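Local coordinates for protein lysozyme C (Equus asinus, PDB 5XUW) that hydrolyses the beta-1,4 linkages between N-acetylmuramic acid and N-acetylglucosamine in bacterial peptidoglycan and binds one calcium ion, at residues D90-S93 and C94-V98; H10-A14 and Q15-G19; A26-V29 and C30-E33. All coordinates share one frame; numbering follows the deposited sequence.

Contact 1. Residues D90-S93 and C94-V98; sequences DDIS and CAKRV. With CA (calcium ion), chain C.
Asp90 to Ser93 and Cys94 to Arg97 are successive turns of helix 89-100, joined by local i to i+4 backbone bonds. Cys94 N reaches Asp90 O at 3.0 Å, and the same pattern runs on to Arg97 N and Ser93 O, a longer bond of 3.3 Å. Asp90 O also takes the hydroxyl of Ser93, with OG 2.7 Å away. This hydroxyl and Cys94 N approach from the same face of the carbonyl plane. Ser93 OG sits between the serine's own backbone N and carbonyl carbon (chi1 54°), turned back toward Asp90 O. Ile92 CG2 meets Lys96 CE at 3.8 Å, the side chains crossing at a slant. The first turn of the helix helps form the calcium site: Asp90 OD1 binds the ion at 2.4 Å and Asp91 OD1 at 2.5 Å. Two waters, the backbone oxygens of Lys82 and Asn87, and Asp85 OD1 complete the seven ligands, as in the calcium-binding loop of the related alpha-lactalbumins. Lys96 NZ reaches the Gln15 carbonyl beyond the end of helix 5-14, and Arg97 pairs with Asp101. On another side of the helix, Cys94 forms a disulfide with Cys76, and Cys94 and Val98 pack on Leu59 of strand 59-60.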
# COMPACT_ATOMS: atom_id res chain seq x y z
N ASP A 90 7.23 6.97 4.47
CA ASP A 90 6.38 6.75 5.64
C ASP A 90 5.19 5.84 5.30
O ASP A 90 4.77 5.02 6.14
CB ASP A 90 5.96 8.06 6.34
CG ASP A 90 5.36 9.10 5.42
OD1 ASP A 90 5.01 8.77 4.26
OD2 ASP A 90 5.26 10.28 5.84
N ASP A 91 4.69 5.94 4.08
CA ASP A 91 3.68 4.97 3.58
C ASP A 91 4.22 3.54 3.62
O ASP A 91 3.52 2.60 4.05
CB ASP A 91 3.23 5.26 2.14
CG ASP A 91 2.69 6.66 1.95
OD1 ASP A 91 3.47 7.61 2.13
OD2 ASP A 91 1.51 6.80 1.58
N ILE A 92 5.47 3.39 3.19
CA ILE A 92 6.13 2.07 3.17
C ILE A 92 6.33 1.54 4.59
O ILE A 92 6.05 0.37 4.87
CB ILE A 92 7.48 2.13 2.43
CG1 ILE A 92 7.25 2.29 0.92
CG2 ILE A 92 8.34 0.90 2.72
CD1 ILE A 92 8.47 2.75 0.16
N SER A 93 6.84 2.38 5.47
CA SER A 93 7.02 1.96 6.86
C SER A 93 5.69 1.51 7.48
O SER A 93 5.67 0.52 8.21
CB SER A 93 7.66 3.05 7.69
OG SER A 93 6.93 4.25 7.57
N CYS A 94 4.60 2.20 7.15
CA CYS A 94 3.28 1.82 7.65
C CYS A 94 2.78 0.51 7.03
O CYS A 94 2.25 -0.35 7.74
CB CYS A 94 2.27 2.95 7.42
SG CYS A 94 0.62 2.64 8.11
N ALA A 95 2.96 0.35 5.72
CA ALA A 95 2.56 -0.90 5.06
C ALA A 95 3.33 -2.12 5.62
O ALA A 95 2.76 -3.22 5.76
CB ALA A 95 2.75 -0.79 3.55
N LYS A 96 4.60 -1.91 5.96
CA LYS A 96 5.40 -2.94 6.65
C LYS A 96 4.74 -3.35 7.99
O LYS A 96 4.69 -4.54 8.30
CB LYS A 96 6.83 -2.45 6.88
CG LYS A 96 7.68 -2.42 5.62
CD LYS A 96 9.06 -1.88 5.90
CE LYS A 96 9.94 -1.92 4.66
NZ LYS A 96 11.32 -1.45 4.94
N ARG A 97 4.25 -2.38 8.75
CA ARG A 97 3.49 -2.66 9.98
C ARG A 97 2.19 -3.42 9.64
O ARG A 97 1.88 -4.44 10.26
CB ARG A 97 3.25 -1.36 10.80
CG ARG A 97 2.21 -1.40 11.94
CD ARG A 97 2.66 -2.16 13.18
NE ARG A 97 1.59 -2.30 14.20
CZ ARG A 97 0.51 -3.07 14.10
NH1 ARG A 97 0.30 -3.81 13.01
NH2 ARG A 97 -0.40 -3.11 15.08
N VAL A 98 1.47 -2.97 8.60
CA VAL A 98 0.20 -3.60 8.25
C VAL A 98 0.39 -5.09 7.90
O VAL A 98 -0.37 -5.92 8.42
CB VAL A 98 -0.52 -2.88 7.09
CG1 VAL A 98 -1.79 -3.62 6.69
CG2 VAL A 98 -0.85 -1.43 7.47
CA CA C . 4.04 10.00 2.39
O HOH W 1 5.66 11.40 3.36
O HOH W 2 2.64 9.72 0.45

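Contact 2. Residues H10-A14 and Q15-G19; sequences HKLKA and QEMDG
The side-chain amide of Gln15 has the ammonium of Lys11 standing off one face. Lys11 NZ is 3.7 Å from Gln15 NE2 and lies well out of the amide plane, toward the nitrogen side. No other atom of 10-14 comes as close to the amide. A water sits near the amide plane beyond NE2 and joins the two groups. It accepts from Gln15 NE2 at 2.7 Å and from Lys11 NZ at 2.8 Å. The bend in the lysine chain at chi2 (55°) helps carry NZ to this water. The charge of Lys11 has its main partner in Asp89, with which it forms a salt bridge. In the backbone, Gln15 N binds Lys11 O at 3.0 Å. It also makes a weak bond to Leu12 O.

A Schellman motif then ends helix 5-14. Glu16 takes a positive phi (62°) and is its C-prime residue. Met17 N binds Leu12 O at 3.0 Å, and Glu16 N binds Lys13 O at 3.1 Å. The second N-H comes in from above the Lys13 carbonyl, 65° out of its plane, and so misses the lone pairs. The reversal brings Met17 CB to within 4.0 Å of Leu12 CB, an apolar contact across the helix end. A second water donates to Lys13 O and accepts from Asp18 N, bridging the helix end to the outgoing chain. Leu12 packs on Leu25 and Val29 of helix 25-36, and Asp18 OD1 accepts from Leu25 N at the start of that helix.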
# COMPACT_ATOMS: atom_id res chain seq x y z
N HIS A 10 11.32 -0.26 -8.34
CA HIS A 10 12.68 0.10 -7.93
C HIS A 10 12.75 0.87 -6.61
O HIS A 10 13.65 0.62 -5.81
CB HIS A 10 13.40 0.82 -9.07
CG HIS A 10 13.88 -0.14 -10.11
ND1 HIS A 10 15.07 -0.81 -9.98
CD2 HIS A 10 13.28 -0.63 -11.22
CE1 HIS A 10 15.22 -1.63 -11.01
NE2 HIS A 10 14.15 -1.54 -11.77
N LYS A 11 11.80 1.76 -6.38
CA LYS A 11 11.67 2.45 -5.09
C LYS A 11 11.45 1.44 -3.95
O LYS A 11 12.17 1.45 -2.95
CB LYS A 11 10.51 3.44 -5.16
CG LYS A 11 10.19 4.19 -3.87
CD LYS A 11 11.38 4.92 -3.28
CE LYS A 11 10.96 5.73 -2.07
NZ LYS A 11 12.11 6.42 -1.41
N LEU A 12 10.46 0.57 -4.12
CA LEU A 12 10.16 -0.45 -3.11
C LEU A 12 11.35 -1.39 -2.90
O LEU A 12 11.65 -1.76 -1.76
CB LEU A 12 8.90 -1.22 -3.48
CG LEU A 12 7.59 -0.42 -3.55
CD1 LEU A 12 6.41 -1.38 -3.69
CD2 LEU A 12 7.36 0.51 -2.37
N LYS A 13 12.03 -1.76 -3.98
CA LYS A 13 13.25 -2.58 -3.86
C LYS A 13 14.30 -1.89 -2.99
O LYS A 13 14.93 -2.52 -2.13
CB LYS A 13 13.85 -2.89 -5.23
CG LYS A 13 15.09 -3.78 -5.17
CD LYS A 13 15.53 -4.29 -6.53
CE LYS A 13 16.90 -4.97 -6.47
NZ LYS A 13 16.93 -6.08 -5.48
N ALA A 14 14.48 -0.59 -3.21
CA ALA A 14 15.46 0.19 -2.45
C ALA A 14 15.10 0.31 -0.97
O ALA A 14 15.99 0.45 -0.12
CB ALA A 14 15.62 1.58 -3.06
N GLN A 15 13.80 0.27 -0.66
CA GLN A 15 13.32 0.26 0.73
C GLN A 15 13.09 -1.16 1.29
O GLN A 15 12.28 -1.35 2.18
CB GLN A 15 12.02 1.07 0.84
CG GLN A 15 12.13 2.52 0.39
CD GLN A 15 12.99 3.36 1.30
OE1 GLN A 15 12.81 3.38 2.52
NE2 GLN A 15 13.94 4.06 0.71
N GLU A 16 13.80 -2.15 0.74
CA GLU A 16 13.84 -3.52 1.27
C GLU A 16 12.50 -4.25 1.30
O GLU A 16 12.26 -5.09 2.17
CB GLU A 16 14.52 -3.53 2.66
CG GLU A 16 15.97 -3.07 2.60
CD GLU A 16 16.70 -3.17 3.93
OE1 GLU A 16 17.94 -3.04 3.91
OE2 GLU A 16 16.06 -3.38 4.98
N MET A 17 11.63 -3.96 0.33
CA MET A 17 10.30 -4.59 0.30
C MET A 17 10.26 -5.96 -0.35
O MET A 17 9.29 -6.69 -0.14
CB MET A 17 9.27 -3.69 -0.38
CG MET A 17 8.96 -2.43 0.41
SD MET A 17 8.11 -2.85 1.95
CE MET A 17 6.40 -2.73 1.46
N ASP A 18 11.28 -6.31 -1.14
CA ASP A 18 11.27 -7.63 -1.79
C ASP A 18 11.35 -8.74 -0.76
O ASP A 18 12.34 -8.85 -0.03
CB ASP A 18 12.40 -7.77 -2.80
CG ASP A 18 12.29 -9.06 -3.60
OD1 ASP A 18 11.15 -9.52 -3.87
OD2 ASP A 18 13.33 -9.63 -3.96
N GLY A 19 10.30 -9.55 -0.68
CA GLY A 19 10.21 -10.61 0.32
C GLY A 19 9.80 -10.14 1.70
O GLY A 19 9.71 -10.95 2.62
O HOH W 3 14.41 4.79 -1.80
O HOH W 4 14.05 -5.21 -1.59

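Contact 3. Residues A26-V29 and C30-E33; sequences ANWV and CMAE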
# COMPACT_ATOMS: atom_id res chain seq x y z
N ALA A 26 6.83 -8.05 -6.73
CA ALA A 26 5.70 -8.01 -7.67
C ALA A 26 4.37 -7.92 -6.94
O ALA A 26 3.49 -7.16 -7.33
CB ALA A 26 5.72 -9.20 -8.61
N ASN A 27 4.24 -8.70 -5.87
CA ASN A 27 3.03 -8.62 -5.04
C ASN A 27 2.79 -7.24 -4.42
O ASN A 27 1.67 -6.74 -4.43
CB ASN A 27 3.03 -9.72 -3.97
CG ASN A 27 2.36 -10.97 -4.46
OD1 ASN A 27 1.15 -10.99 -4.67
ND2 ASN A 27 3.15 -12.03 -4.69
N TRP A 28 3.84 -6.64 -3.90
CA TRP A 28 3.77 -5.28 -3.34
C TRP A 28 3.36 -4.23 -4.39
O TRP A 28 2.52 -3.36 -4.13
CB TRP A 28 5.12 -4.90 -2.73
CG TRP A 28 5.37 -5.56 -1.42
CD1 TRP A 28 6.25 -6.56 -1.14
CD2 TRP A 28 4.70 -5.25 -0.20
NE1 TRP A 28 6.17 -6.89 0.20
CE2 TRP A 28 5.22 -6.10 0.79
CE3 TRP A 28 3.71 -4.33 0.15
CZ2 TRP A 28 4.80 -6.04 2.13
CZ3 TRP A 28 3.29 -4.27 1.46
CH2 TRP A 28 3.84 -5.12 2.43
N VAL A 29 3.99 -4.31 -5.57
CA VAL A 29 3.67 -3.39 -6.65
C VAL A 29 2.24 -3.62 -7.14
O VAL A 29 1.49 -2.67 -7.39
CB VAL A 29 4.70 -3.48 -7.81
CG1 VAL A 29 4.31 -2.57 -8.96
CG2 VAL A 29 6.08 -3.09 -7.32
N CYS A 30 1.85 -4.89 -7.25
CA CYS A 30 0.49 -5.25 -7.65
C CYS A 30 -0.55 -4.67 -6.70
O CYS A 30 -1.55 -4.08 -7.13
CB CYS A 30 0.34 -6.77 -7.79
SG CYS A 30 -1.15 -7.29 -8.66
N MET A 31 -0.31 -4.79 -5.40
CA MET A 31 -1.25 -4.22 -4.42
C MET A 31 -1.40 -2.73 -4.68
O MET A 31 -2.52 -2.22 -4.71
CB MET A 31 -0.78 -4.52 -2.99
CG MET A 31 -1.61 -3.88 -1.88
SD MET A 31 -1.04 -2.24 -1.38
CE MET A 31 0.47 -2.67 -0.51
N ALA A 32 -0.30 -2.02 -4.93
CA ALA A 32 -0.39 -0.59 -5.18
C ALA A 32 -1.18 -0.28 -6.46
O ALA A 32 -1.98 0.66 -6.48
CB ALA A 32 0.99 0.04 -5.24
N GLU A 33 -0.98 -1.06 -7.52
CA GLU A 33 -1.68 -0.81 -8.78
C GLU A 33 -3.19 -0.89 -8.57
O GLU A 33 -3.93 -0.03 -9.03
CB GLU A 33 -1.29 -1.78 -9.90
CG GLU A 33 -1.88 -1.36 -11.24
CD GLU A 33 -1.42 -2.15 -12.45
OE1 GLU A 33 -0.53 -3.01 -12.35
OE2 GLU A 33 -1.98 -1.88 -13.54
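The side chains of Trp28 and Met31 run alongside each other on helix 25-36. Met31 CE touches the edge of the indole near its plane, 3.7 Å from Trp28 CE3. Met31 CG is anti to the amide nitrogen (chi1 175°), and bends at chi2 and chi3 bring the methyl to the ring. In i to i+4 order, Cys30 N binds Ala26 O at 2.8 Å, and Met31 N binds Asn27 O at 2.9 Å. Ala32 N to Trp28 O is longer, at 3.2 Å. Glu33 N meets Val29 O at 3.0 Å. Ala32 O accepts from the hydroxyl of Ser36.

Side-chain groups bond outside the two turns. Asn27 OD1 accepts from Trp111 NE1, and Asn27 ND2 is hydrogen-bonded to a flanking residue. Glu33 OE1 is hydrogen-bonded to Tyr123 OH, and Trp28 NE1 weakly to Phe20 O. Cys30 forms a disulfide with Cys115. The side chain of Met31 comes within about 4 Å of that of Glu35, a predicted active-site residue. The four backbone bonds satisfy these N-H and C=O groups within the helix, so its buried faces can pack through apolar groups, while Asn27, Cys30 and Glu33 link it to the C-terminal part of the chain.

How the contacts relate
From the N terminus the order is contact 2, contact 3, contact 1. All three are local and follow in series; none nests in or crosses another, and none closes a long loop. Contact 2 ends helix 5-14 and turns the chain into the loop that leads to helix 25-36, where contact 3 lies. Contact 1 comes much later, on helix 89-100, after the small antiparallel sheet. The three helices meet in space. Leu12 CD1 of contact 2 packs on Trp28 CB of contact 3, and Leu12 CD2 packs on Ile92 CD1 of contact 1. Met17 SD lies against Lys96 CE. Contacts 1 and 3 touch more lightly, through the Trp28 ring and Ala95 O.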